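Local coordinates for aspartate aminotransferase (Rhodobacter sphaeroides, PDB 3NRA), which catalyses the pyridoxal-phosphate-dependent transfer of an amino group from L-aspartate to 2-oxoglutarate, giving oxaloacetate and L-glutamate, at the interface of chains A and B. Residues are numbered along the deposited sequence; one frame, centred on the assembly and turned at random. Chains: chain A/B, aspartate aminotransferase.

Contact 1: the interface of chains A and B. Residues chain A 66, 69-70, 73, 289; chain B 49, 54, 260.
Helix 288-291, the end of helix 58-68 and helix 70-73 of chain A, with the turn at A:Gly69, meet the 3-10 helix 258-260 of chain B and the loops carrying B:Val49 and B:Pro54. At the centre, A:Tyr289 drives one edge of its ring into the face of B:Tyr260. The planes are 69° apart, and A:Tyr289 CD2 sits 3.7 Å above the B:Tyr260 ring, over its middle. Next to it, A:Tyr289 CE2 touches B:Tyr260 CE2 at 3.6 Å. Within chain A, the A:Val66 methyl CG2 presses on one face of the A:Tyr289 ring near CG and CD1, away from the edge that meets B:Tyr260. The phenol end reaches B:Pro54, with A:Tyr289 OH 3.7 Å from ring carbon CG. Farther along, B:Val49 sets CG2 between its own backbone N and carbonyl carbon, and that methyl lands on the backbone of A:Gly70, 3.4 Å from CA. A:Ala73 CB flanks B:Val49 CG2 at 4.0 Å. An alanine in place of B:Tyr260 would probably leave the A:Tyr289 edge without its aromatic face and free that ring to shift. The patch joins the subunits close in sequence to the cofactor-bearing B:Lys253, and likely steadies the active-site wall at the dimer seam.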
# COMPACT_ATOMS: atom_id res chain seq x y z
N VAL A 66 18.48 -7.73 1.31
CA VAL A 66 18.76 -7.39 -0.07
C VAL A 66 19.85 -8.31 -0.65
O VAL A 66 19.76 -8.76 -1.79
CB VAL A 66 19.18 -5.89 -0.22
CG1 VAL A 66 19.67 -5.62 -1.61
CG2 VAL A 66 17.99 -4.95 0.13
N GLY A 69 18.48 -11.67 -1.61
CA GLY A 69 18.08 -11.53 -3.00
C GLY A 69 16.60 -11.80 -3.19
O GLY A 69 15.79 -11.32 -2.43
N GLY A 70 16.27 -12.59 -4.18
CA GLY A 70 14.88 -12.79 -4.59
C GLY A 70 13.97 -13.42 -3.55
O GLY A 70 12.78 -13.13 -3.52
N ALA A 73 12.88 -10.26 -1.78
CA ALA A 73 12.17 -9.30 -2.65
C ALA A 73 10.73 -9.71 -2.89
O ALA A 73 9.84 -8.86 -2.92
CB ALA A 73 12.90 -9.14 -3.97
N TYR A 289 11.84 -6.08 0.75
CA TYR A 289 13.09 -5.81 1.46
C TYR A 289 12.83 -5.20 2.84
O TYR A 289 13.49 -5.58 3.80
CB TYR A 289 14.01 -4.92 0.65
CG TYR A 289 14.50 -5.52 -0.65
CD1 TYR A 289 14.98 -6.82 -0.71
CD2 TYR A 289 14.59 -4.73 -1.80
CE1 TYR A 289 15.49 -7.36 -1.91
CE2 TYR A 289 15.09 -5.25 -3.00
CZ TYR A 289 15.53 -6.56 -3.05
OH TYR A 289 15.98 -7.08 -4.24
N VAL B 49 15.20 -12.07 -9.48
CA VAL B 49 16.04 -10.90 -9.29
C VAL B 49 17.46 -11.30 -8.79
O VAL B 49 18.29 -10.41 -8.51
CB VAL B 49 15.39 -9.84 -8.36
CG1 VAL B 49 14.00 -9.44 -8.89
CG2 VAL B 49 15.32 -10.35 -6.91
N PRO B 54 18.83 -6.22 -9.30
CA PRO B 54 18.36 -4.84 -9.19
C PRO B 54 19.38 -3.85 -9.73
O PRO B 54 20.58 -4.11 -9.67
CB PRO B 54 18.20 -4.64 -7.68
CG PRO B 54 17.98 -6.02 -7.14
CD PRO B 54 18.78 -6.92 -7.99
N TYR B 260 11.76 -3.10 -3.40
CA TYR B 260 11.62 -1.75 -2.83
C TYR B 260 10.18 -1.23 -2.86
O TYR B 260 9.85 -0.34 -2.12
CB TYR B 260 12.56 -0.78 -3.55
CG TYR B 260 14.06 -1.08 -3.29
CD1 TYR B 260 14.68 -0.66 -2.13
CD2 TYR B 260 14.83 -1.69 -4.25
CE1 TYR B 260 16.06 -0.92 -1.90
CE2 TYR B 260 16.22 -1.94 -4.04
CZ TYR B 260 16.81 -1.54 -2.86
OH TYR B 260 18.16 -1.78 -2.64

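Contact 2: the interface of chains A and B. Residues chain A 116, 120, 146, 274, 278, 281; chain B 8, 11, 116, 141-142, 145.
With CG anti to the backbone N in both A:Leu278 (chi1 179°) and B:Phe145 (chi1 -176°), the leucine branch and the phenylalanine ring meet at about a right angle. A:Leu278 CD1 lies over the face of the ring, displaced toward its rim, and comes within 3.7 Å of B:Phe145 CZ. One turn along helix 269-282, A:Ile281 turns CG1 between its backbone N and carbonyl carbon (chi1 70°) and extends CD1 to B:Leu142 CD2 at 3.8 Å; the two side chains run antiparallel, side by side. B:Leu11, poorly ordered, approaches the same methyl. One turn back along the helix from A:Leu278, B:Phe8 lies across A:Arg274, whose CB stands over the ring face, 3.6 Å from B:Phe8 CD2; the arginine CD also reaches the ring, and the chain bends beyond it, at chi3. The rim of B:Phe8 fits between two backbone carbonyls, CE2 at 3.3 Å from A:Arg274 O and CE1 at 3.3 Å from A:Ala120 O. The two copies of Phe116 reach tip to tip, A:Phe116 CZ to B:Phe116 CZ 3.6 Å, as expected where the two-fold axis passes. This apolar, aromatic-rich core pins helix 269-282 against the partner and is likely to contribute much of the hold between the two subunits.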
# COMPACT_ATOMS: atom_id res chain seq x y z
N PHE A 116 -6.46 0.61 6.68
CA PHE A 116 -7.24 0.63 5.41
C PHE A 116 -7.92 -0.72 5.13
O PHE A 116 -9.13 -0.80 4.85
CB PHE A 116 -6.34 0.99 4.21
CG PHE A 116 -7.11 1.07 2.90
CD1 PHE A 116 -7.94 2.12 2.66
CD2 PHE A 116 -7.05 0.03 1.97
CE1 PHE A 116 -8.69 2.19 1.47
CE2 PHE A 116 -7.81 0.07 0.78
CZ PHE A 116 -8.62 1.16 0.53
N ALA A 120 -11.88 -1.84 5.20
CA ALA A 120 -12.40 -2.39 3.92
C ALA A 120 -13.01 -3.79 4.10
O ALA A 120 -14.02 -4.14 3.44
CB ALA A 120 -11.30 -2.42 2.86
N PHE A 146 -15.78 4.05 2.40
CA PHE A 146 -16.56 2.82 2.14
C PHE A 146 -18.07 2.99 2.29
O PHE A 146 -18.80 2.01 2.28
CB PHE A 146 -16.02 1.68 3.02
CG PHE A 146 -14.65 1.27 2.64
CD1 PHE A 146 -14.45 0.54 1.48
CD2 PHE A 146 -13.55 1.71 3.35
CE1 PHE A 146 -13.16 0.21 1.07
CE2 PHE A 146 -12.27 1.38 2.95
CZ PHE A 146 -12.07 0.63 1.81
N ARG A 274 -9.72 -11.86 4.38
CA ARG A 274 -10.26 -10.82 3.49
C ARG A 274 -9.24 -9.74 3.25
O ARG A 274 -9.09 -9.28 2.13
CB ARG A 274 -11.54 -10.21 4.08
CG ARG A 274 -12.66 -11.21 4.23
CD ARG A 274 -14.01 -10.57 4.21
NE ARG A 274 -14.32 -9.95 5.48
CZ ARG A 274 -15.25 -10.36 6.35
NH1 ARG A 274 -16.03 -11.44 6.12
NH2 ARG A 274 -15.42 -9.66 7.47
N LEU A 278 -7.52 -8.59 -0.41
CA LEU A 278 -7.55 -7.20 -0.84
C LEU A 278 -6.13 -6.61 -1.03
O LEU A 278 -5.89 -5.85 -1.97
CB LEU A 278 -8.33 -6.34 0.13
CG LEU A 278 -8.44 -4.84 -0.18
CD1 LEU A 278 -8.99 -4.64 -1.60
CD2 LEU A 278 -9.33 -4.11 0.85
N ILE A 281 -4.40 -6.73 -4.46
CA ILE A 281 -4.75 -5.71 -5.46
C ILE A 281 -4.55 -4.23 -5.02
O ILE A 281 -4.53 -3.35 -5.87
CB ILE A 281 -6.19 -5.94 -6.05
CG1 ILE A 281 -7.30 -5.65 -5.04
CG2 ILE A 281 -6.32 -7.34 -6.51
CD1 ILE A 281 -8.68 -5.86 -5.63
N PHE B 8 -15.90 -10.08 -1.20
CA PHE B 8 -14.55 -10.60 -1.02
C PHE B 8 -14.32 -12.01 -1.60
O PHE B 8 -13.19 -12.35 -1.97
CB PHE B 8 -14.13 -10.53 0.45
CG PHE B 8 -13.63 -9.17 0.87
CD1 PHE B 8 -14.51 -8.18 1.29
CD2 PHE B 8 -12.29 -8.89 0.86
CE1 PHE B 8 -14.05 -6.94 1.69
CE2 PHE B 8 -11.83 -7.64 1.23
CZ PHE B 8 -12.71 -6.67 1.65
N LEU B 11 -12.68 -11.85 -4.96
CA LEU B 11 -11.22 -11.59 -5.01
C LEU B 11 -10.34 -12.87 -4.92
O LEU B 11 -9.12 -12.78 -5.14
CB LEU B 11 -10.80 -10.61 -3.91
CG LEU B 11 -11.45 -9.23 -3.90
CD1 LEU B 11 -10.84 -8.38 -2.78
CD2 LEU B 11 -11.31 -8.54 -5.25
N PHE B 116 -4.39 0.39 -8.17
CA PHE B 116 -5.46 0.46 -7.22
C PHE B 116 -6.04 1.86 -7.12
O PHE B 116 -7.27 2.05 -7.11
CB PHE B 116 -4.99 0.05 -5.82
CG PHE B 116 -6.10 0.12 -4.77
CD1 PHE B 116 -7.10 -0.80 -4.77
CD2 PHE B 116 -6.13 1.12 -3.84
CE1 PHE B 116 -8.12 -0.74 -3.84
CE2 PHE B 116 -7.14 1.18 -2.91
CZ PHE B 116 -8.12 0.24 -2.91
N LYS B 141 -10.68 -7.65 -11.11
CA LYS B 141 -10.95 -7.70 -9.67
C LYS B 141 -11.10 -6.30 -9.09
O LYS B 141 -11.87 -6.09 -8.16
CB LYS B 141 -9.83 -8.45 -8.93
CG LYS B 141 -9.77 -9.92 -9.20
CD LYS B 141 -8.64 -10.58 -8.41
CE LYS B 141 -8.67 -12.12 -8.54
N LEU B 142 -10.31 -5.35 -9.60
CA LEU B 142 -10.42 -3.97 -9.19
C LEU B 142 -11.75 -3.35 -9.57
O LEU B 142 -12.43 -2.73 -8.72
CB LEU B 142 -9.29 -3.16 -9.76
CG LEU B 142 -7.98 -3.32 -9.01
CD1 LEU B 142 -6.87 -2.73 -9.81
CD2 LEU B 142 -8.07 -2.67 -7.62
N PHE B 145 -14.45 -4.93 -7.37
CA PHE B 145 -14.35 -4.49 -5.99
C PHE B 145 -14.97 -3.11 -5.76
O PHE B 145 -15.61 -2.87 -4.74
CB PHE B 145 -12.90 -4.42 -5.55
CG PHE B 145 -12.74 -4.06 -4.10
CD1 PHE B 145 -13.19 -4.91 -3.11
CD2 PHE B 145 -12.18 -2.85 -3.72
CE1 PHE B 145 -13.02 -4.58 -1.76
CE2 PHE B 145 -12.04 -2.52 -2.37
CZ PHE B 145 -12.47 -3.38 -1.41

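Contact 3: the interface of chains A and B. Residues chain A 120-124; chain B 4, 8.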
# COMPACT_ATOMS: atom_id res chain seq x y z
N ALA A 120 -11.88 -1.84 5.20
CA ALA A 120 -12.40 -2.39 3.92
C ALA A 120 -13.01 -3.79 4.10
O ALA A 120 -14.02 -4.14 3.44
CB ALA A 120 -11.30 -2.42 2.86
N ALA A 121 -12.41 -4.58 5.01
CA ALA A 121 -12.79 -5.95 5.21
C ALA A 121 -13.98 -6.11 6.15
O ALA A 121 -14.48 -7.20 6.31
CB ALA A 121 -11.62 -6.74 5.72
N THR A 122 -14.44 -5.00 6.75
CA THR A 122 -15.47 -5.05 7.76
C THR A 122 -16.65 -4.07 7.54
O THR A 122 -17.67 -4.18 8.23
CB THR A 122 -14.89 -4.81 9.14
OG1 THR A 122 -14.14 -3.59 9.14
CG2 THR A 122 -14.01 -5.96 9.56
N VAL A 123 -16.53 -3.11 6.61
CA VAL A 123 -17.54 -2.08 6.44
C VAL A 123 -18.09 -2.07 4.99
O VAL A 123 -17.42 -1.64 4.06
CB VAL A 123 -16.99 -0.71 6.78
CG1 VAL A 123 -18.10 0.36 6.69
CG2 VAL A 123 -16.35 -0.72 8.18
N ALA A 124 -19.32 -2.56 4.85
CA ALA A 124 -20.06 -2.49 3.59
C ALA A 124 -20.86 -1.19 3.53
O ALA A 124 -21.09 -0.55 4.56
CB ALA A 124 -21.00 -3.69 3.48
N ILE B 4 -20.63 -8.01 2.43
CA ILE B 4 -19.16 -8.05 2.53
C ILE B 4 -18.59 -9.44 2.11
O ILE B 4 -17.56 -9.50 1.42
CB ILE B 4 -18.66 -7.66 3.97
CG1 ILE B 4 -17.40 -6.81 3.88
CG2 ILE B 4 -18.38 -8.90 4.79
CD1 ILE B 4 -17.68 -5.33 3.57
N PHE B 8 -15.90 -10.08 -1.20
CA PHE B 8 -14.55 -10.60 -1.02
C PHE B 8 -14.32 -12.01 -1.60
O PHE B 8 -13.19 -12.35 -1.97
CB PHE B 8 -14.13 -10.53 0.45
CG PHE B 8 -13.63 -9.17 0.87
CD1 PHE B 8 -14.51 -8.18 1.29
CD2 PHE B 8 -12.29 -8.89 0.86
CE1 PHE B 8 -14.05 -6.94 1.69
CE2 PHE B 8 -11.83 -7.64 1.23
CZ PHE B 8 -12.71 -6.67 1.65
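B:Ile4 pushes the tip of its longer branch against A:Ala124, CD1 to CB 3.7 Å, making the apolar centre of an N-terminal arm contact in this class I pyridoxal-phosphate aminotransferase. Helix 4-9 of chain B lies here against chain A, where helix 110-120 ends and the chain runs on as a loop toward strand 128-133. The B:Ile4 chi1 of -141° is well away from a staggered value, a turn that lets CG1 and CD1 lean into the loop, perhaps at some torsional cost. There CD1 packs on main chain as much as on side chain, 3.5 Å from A:Ala124 N and 3.6 Å from A:Val123 C, so the methyl covers the peptide link between those two residues. One helical turn farther on, B:Phe8 adds the tip of its ring, CZ meeting A:Ala121 CA at 3.6 Å, beside the A:Ala120 carbonyl. B:Ile4 and B:Phe8 take hold of the loop together, two neighbouring prongs from one side of a short helix. Toward the polar rim, B:Ile4 CG1 passes 3.8 Å from the carbonyl oxygen A:Ala121 O. The carbonyl oxygen of B:Ile4 itself lies in plane at the edge of the B:Phe8 ring, 3.3 Å from B:Phe8 CD1.

Contact 2 and contact 3 are neighbours, their C-alpha centres about 9 Å apart, and they share A:Ala120 and B:Phe8; helix 4-9 of chain B serves both, so the N-terminal arm is tied into the central core. Contact 1 lies apart, about 26 Å from contact 2 and 32 Å from contact 3 between the same centres, and shares no residue with them. Two-fold symmetry repeats each contact with the chains exchanged. The subunits are therefore held at widely spaced places, which should limit rocking of one against the other and keep the active sites at the seam in register.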